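Long-range contacts in DNA polymerase sliding clamp 2 (Sulfolobus tokodaii, PDB 3AIZ), which forms a subunit of the ring that encircles DNA and tethers the polymerase and other proteins to it during replication: residues Gly67-Ile72 against Lys116-Ser121; Gly97-Val102 against Arg110-Ile115. One frame throughout, in Å; residues are numbered along the deposited sequence.

Contact 1 (Gly67-Ile72 against Lys116-Ser121); sequences GIKINI and KGEKTS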
# COMPACT_ATOMS: atom_id res chain seq x y z
N GLY A 67 -43.78 -10.20 7.94
CA GLY A 67 -42.75 -9.23 7.63
C GLY A 67 -41.80 -9.00 8.80
O GLY A 67 -42.24 -8.85 9.94
N ILE A 68 -40.51 -8.96 8.52
CA ILE A 68 -39.50 -8.76 9.56
C ILE A 68 -38.73 -7.46 9.35
O ILE A 68 -38.01 -7.30 8.37
CB ILE A 68 -38.50 -9.92 9.60
CG1 ILE A 68 -39.22 -11.26 9.46
CG2 ILE A 68 -37.69 -9.87 10.89
CD1 ILE A 68 -38.29 -12.46 9.53
N LYS A 69 -38.89 -6.53 10.28
CA LYS A 69 -38.19 -5.25 10.22
C LYS A 69 -36.76 -5.40 10.74
O LYS A 69 -36.55 -5.59 11.93
CB LYS A 69 -38.94 -4.19 11.02
CG LYS A 69 -38.35 -2.79 10.93
CD LYS A 69 -39.27 -1.77 11.57
CE LYS A 69 -38.70 -0.36 11.45
NZ LYS A 69 -37.43 -0.22 12.22
N ILE A 70 -35.79 -5.32 9.83
CA ILE A 70 -34.40 -5.56 10.18
C ILE A 70 -33.49 -4.38 9.83
O ILE A 70 -33.87 -3.50 9.05
CB ILE A 70 -33.85 -6.81 9.47
CG1 ILE A 70 -33.70 -6.55 7.97
CG2 ILE A 70 -34.76 -8.00 9.73
CD1 ILE A 70 -33.12 -7.71 7.21
N ASN A 71 -32.29 -4.37 10.41
CA ASN A 71 -31.29 -3.36 10.10
C ASN A 71 -30.54 -3.73 8.82
O ASN A 71 -29.75 -4.68 8.81
CB ASN A 71 -30.31 -3.22 11.27
CG ASN A 71 -29.33 -2.07 11.08
OD1 ASN A 71 -28.97 -1.72 9.95
ND2 ASN A 71 -28.89 -1.48 12.18
N ILE A 72 -30.79 -2.98 7.76
CA ILE A 72 -30.24 -3.29 6.45
C ILE A 72 -28.71 -3.32 6.44
O ILE A 72 -28.10 -4.06 5.67
CB ILE A 72 -30.73 -2.30 5.38
CG1 ILE A 72 -30.26 -2.73 3.99
CG2 ILE A 72 -30.27 -0.89 5.70
CD1 ILE A 72 -30.72 -1.82 2.88
N LYS A 116 -31.43 -9.19 14.93
CA LYS A 116 -32.60 -8.86 15.74
C LYS A 116 -33.57 -8.05 14.89
O LYS A 116 -33.19 -7.06 14.28
CB LYS A 116 -32.20 -8.07 16.98
CG LYS A 116 -31.34 -8.85 17.97
CD LYS A 116 -31.06 -8.03 19.22
CE LYS A 116 -30.24 -8.83 20.23
NZ LYS A 116 -29.98 -8.06 21.48
N GLY A 117 -34.82 -8.49 14.85
CA GLY A 117 -35.82 -7.82 14.03
C GLY A 117 -37.24 -7.96 14.54
O GLY A 117 -37.69 -9.06 14.87
N GLU A 118 -37.95 -6.84 14.59
CA GLU A 118 -39.35 -6.83 14.98
C GLU A 118 -40.20 -7.54 13.93
O GLU A 118 -40.01 -7.34 12.73
CB GLU A 118 -39.84 -5.39 15.16
CG GLU A 118 -41.33 -5.27 15.44
CD GLU A 118 -41.82 -3.83 15.39
OE1 GLU A 118 -41.00 -2.93 15.10
OE2 GLU A 118 -43.02 -3.60 15.64
N LYS A 119 -41.13 -8.38 14.39
CA LYS A 119 -42.05 -9.05 13.48
C LYS A 119 -43.36 -8.27 13.38
O LYS A 119 -43.95 -7.90 14.39
CB LYS A 119 -42.32 -10.48 13.94
CG LYS A 119 -41.12 -11.40 13.82
CD LYS A 119 -41.47 -12.82 14.23
CE LYS A 119 -40.28 -13.75 14.09
NZ LYS A 119 -40.59 -15.13 14.56
N THR A 120 -43.80 -8.01 12.15
CA THR A 120 -45.01 -7.24 11.92
C THR A 120 -45.89 -7.88 10.85
O THR A 120 -45.64 -9.00 10.41
CB THR A 120 -44.68 -5.80 11.48
OG1 THR A 120 -43.87 -5.83 10.29
CG2 THR A 120 -43.94 -5.06 12.58
N SER A 121 -46.93 -7.15 10.45
CA SER A 121 -47.79 -7.59 9.36
C SER A 121 -47.24 -7.07 8.04
O SER A 121 -46.69 -5.97 7.97
CB SER A 121 -49.22 -7.09 9.58
OG SER A 121 -49.24 -5.68 9.75

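Contact 2 (Gly97-Val102 against Arg110-Ile115); sequences GLKVTV and RSNIYI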
# COMPACT_ATOMS: atom_id res chain seq x y z
N GLY A 97 -35.40 -12.82 15.47
CA GLY A 97 -35.41 -12.03 14.25
C GLY A 97 -35.21 -12.83 12.98
O GLY A 97 -36.10 -13.57 12.56
N LEU A 98 -34.05 -12.68 12.37
CA LEU A 98 -33.76 -13.32 11.09
C LEU A 98 -32.32 -13.82 11.02
O LEU A 98 -31.39 -13.08 11.33
CB LEU A 98 -34.03 -12.35 9.94
CG LEU A 98 -33.79 -12.85 8.52
CD1 LEU A 98 -34.70 -14.02 8.20
CD2 LEU A 98 -34.02 -11.72 7.52
N LYS A 99 -32.15 -15.08 10.62
CA LYS A 99 -30.83 -15.66 10.46
C LYS A 99 -30.44 -15.71 8.99
O LYS A 99 -31.11 -16.36 8.18
CB LYS A 99 -30.78 -17.06 11.06
CG LYS A 99 -29.47 -17.79 10.84
CD LYS A 99 -29.52 -19.21 11.39
CE LYS A 99 -28.23 -19.96 11.09
NZ LYS A 99 -28.28 -21.36 11.59
N VAL A 100 -29.35 -15.03 8.63
CA VAL A 100 -28.89 -15.01 7.25
C VAL A 100 -27.58 -15.78 7.11
O VAL A 100 -26.64 -15.57 7.86
CB VAL A 100 -28.68 -13.57 6.74
CG1 VAL A 100 -28.19 -13.58 5.31
CG2 VAL A 100 -29.98 -12.78 6.86
N THR A 101 -27.53 -16.69 6.13
CA THR A 101 -26.34 -17.49 5.91
C THR A 101 -25.85 -17.39 4.47
O THR A 101 -26.63 -17.52 3.53
CB THR A 101 -26.59 -18.98 6.24
OG1 THR A 101 -27.02 -19.11 7.60
CG2 THR A 101 -25.32 -19.79 6.03
N VAL A 102 -24.56 -17.16 4.31
CA VAL A 102 -23.94 -17.14 2.99
C VAL A 102 -23.06 -18.37 2.82
O VAL A 102 -22.15 -18.61 3.62
CB VAL A 102 -23.09 -15.87 2.77
CG1 VAL A 102 -22.32 -15.96 1.47
CG2 VAL A 102 -23.98 -14.64 2.79
N ARG A 110 -18.46 -20.78 4.83
CA ARG A 110 -19.80 -20.26 5.08
C ARG A 110 -19.71 -19.12 6.08
O ARG A 110 -18.67 -18.92 6.71
CB ARG A 110 -20.71 -21.35 5.65
CG ARG A 110 -20.86 -22.58 4.78
CD ARG A 110 -22.05 -23.40 5.21
NE ARG A 110 -21.95 -23.83 6.60
CZ ARG A 110 -21.54 -25.04 6.97
NH1 ARG A 110 -21.19 -25.94 6.06
NH2 ARG A 110 -21.47 -25.35 8.26
N SER A 111 -20.79 -18.37 6.21
CA SER A 111 -20.88 -17.30 7.19
C SER A 111 -22.33 -17.05 7.52
O SER A 111 -23.20 -17.17 6.67
CB SER A 111 -20.23 -16.03 6.66
OG SER A 111 -18.83 -16.19 6.50
N ASN A 112 -22.61 -16.71 8.78
CA ASN A 112 -23.97 -16.41 9.18
C ASN A 112 -24.04 -15.22 10.13
O ASN A 112 -23.02 -14.72 10.60
CB ASN A 112 -24.65 -17.63 9.80
CG ASN A 112 -23.99 -18.08 11.09
OD1 ASN A 112 -23.30 -17.31 11.76
ND2 ASN A 112 -24.21 -19.34 11.46
N ILE A 113 -25.26 -14.77 10.40
CA ILE A 113 -25.48 -13.68 11.34
C ILE A 113 -26.94 -13.66 11.78
O ILE A 113 -27.85 -13.79 10.97
CB ILE A 113 -25.09 -12.31 10.72
CG1 ILE A 113 -25.14 -11.22 11.78
CG2 ILE A 113 -25.98 -11.98 9.54
CD1 ILE A 113 -24.69 -9.86 11.28
N TYR A 114 -27.14 -13.53 13.09
CA TYR A 114 -28.48 -13.48 13.65
C TYR A 114 -28.90 -12.03 13.84
O TYR A 114 -28.39 -11.33 14.72
CB TYR A 114 -28.53 -14.23 14.98
CG TYR A 114 -28.20 -15.70 14.86
CD1 TYR A 114 -26.88 -16.13 14.74
CD2 TYR A 114 -29.20 -16.67 14.87
CE1 TYR A 114 -26.57 -17.47 14.64
CE2 TYR A 114 -28.90 -18.01 14.76
CZ TYR A 114 -27.58 -18.41 14.65
OH TYR A 114 -27.27 -19.75 14.55
N ILE A 115 -29.82 -11.57 13.00
CA ILE A 115 -30.27 -10.18 13.05
C ILE A 115 -31.52 -10.02 13.90
O ILE A 115 -32.55 -10.64 13.62
CB ILE A 115 -30.56 -9.64 11.63
CG1 ILE A 115 -29.32 -9.76 10.74
CG2 ILE A 115 -31.04 -8.20 11.70
CD1 ILE A 115 -29.54 -9.27 9.33

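Contact 1 (Gly67-Ile72 against Lys116-Ser121)
Strands 67-71 and 118-120 run antiparallel, their short axes 149° apart in direction and 4.7 Å apart at the closest approach. This is a pairing within the β-sheet framework of the N-terminal PCNA domain, where strand 66-71 lies between strand 25-30 and the far end of strand 109-120. Two backbone bonds do most of the joining: Thr120 N donates to Gly67 O over 2.8 Å, nearly straight, and Lys69 N donates to Glu118 O over the same 2.8 Å. The return bond from Gly67 N to Thr120 O is weak. Gly67 O has a second, likewise weak, donor in Thr120 OG1 at 3.4 Å; with chi1 at 57° that hydroxyl sits between its own backbone N and carbonyl carbon, on the side that turns toward Gly67 O.

Lys69 and Glu118 stand on the same face of the sheet and cross obliquely, with Lys69 CD 4.1 Å from Glu118 OE1. Their contact is made by the aliphatic shaft of the lysine and not by its charge, since Lys69 NZ remains 5.3 Å from Glu118 OE1; the ammonium has a long, weak ion pair with Glu25 on strand 25-30. The face carrying Ile68 and Lys119 differs in character. Ile68 also packs against Phe30 and Leu98 there, in the apolar interior, while Lys119 extends to a salt bridge with Glu93. On the isoleucine it is the CG2 branch, anti to the backbone N, that faces the partner strand, 3.9 Å from Glu118 O. The same carbonyl oxygen thus meets both the amide of Lys69 and the main chain before it, for Ile68 CA makes a CH···O contact with Glu118 O at 3.5 Å.

Contact 2 (Gly97-Val102 against Arg110-Ile115)
With CG anti to the backbone N in Lys99 (chi1 175°) and anti to the carbonyl carbon in Tyr114 (chi1 -61°), the two side chains rise side by side from one face of an antiparallel β-hairpin and point the same way. The extended lysine passes over one face of the phenol ring. Its CG lies 4.3 Å from the Tyr114 ring centroid and 22° off the normal, a CH-π contact shifted toward the rim. Farther out, Lys99 CD approaches Tyr114 CE2 to 3.6 Å, so the methylenes track the ring from CD2 toward the hydroxyl; beyond the hairpin, a bound sulfate, probably from the crystallisation liquor, lies at long, weak ion-pair distance from Lys99 NZ.

Thr101 and Asn112 form the next pair on this face, also side by side, with Thr101 OG1 3.6 Å from Asn112 CB. The amide oxygen of Asn112 is hydrogen-bonded to Ser173 of the neighbouring PCNA3 subunit. The other face is mostly apolar: Val100 CB meets Ile113 CG2 at 4.2 Å, and Val100 CG2 meets Ile115 CD1 at 4.3 Å. Three reciprocal pairs of backbone hydrogen bonds, Leu98 with Ile115, Val100 with Ile113 and Val102 with Ser111, fix the register.

Strand 88-93 flanks the hairpin beyond 97-102, whereas residues 110-113 form an antiparallel ladder with a strand of the PCNA3 subunit, carrying the sheet across the interface. Helix 72-80 packs on the face carrying Val100 and Val102, Leu75 against Val100 and Ile78 against Val102, Ser111 and Ile113.

How the contacts relate
Contact 2 is nested within the loop closed by contact 1: the chain passes through 67-72, then 97-102, 110-115 and finally 116-121. Their centres are about 14 Å apart, and both use strand 109-120 of the N-terminal domain. This strand pairs with 97-104 in contact 2, then near its C-terminal end with 66-71 in contact 1. The apolar sides of the contacts merge, as Ile70 CB packs 3.8 Å from Ile115 CG2 and Ile70 CD1 lies 4.1 Å from Leu98 CD2. One strand therefore joins 97-104 to 66-71 within the domain and, through its earlier part, meets the PCNA3 subunit, linking the domain's framework to subunit assembly.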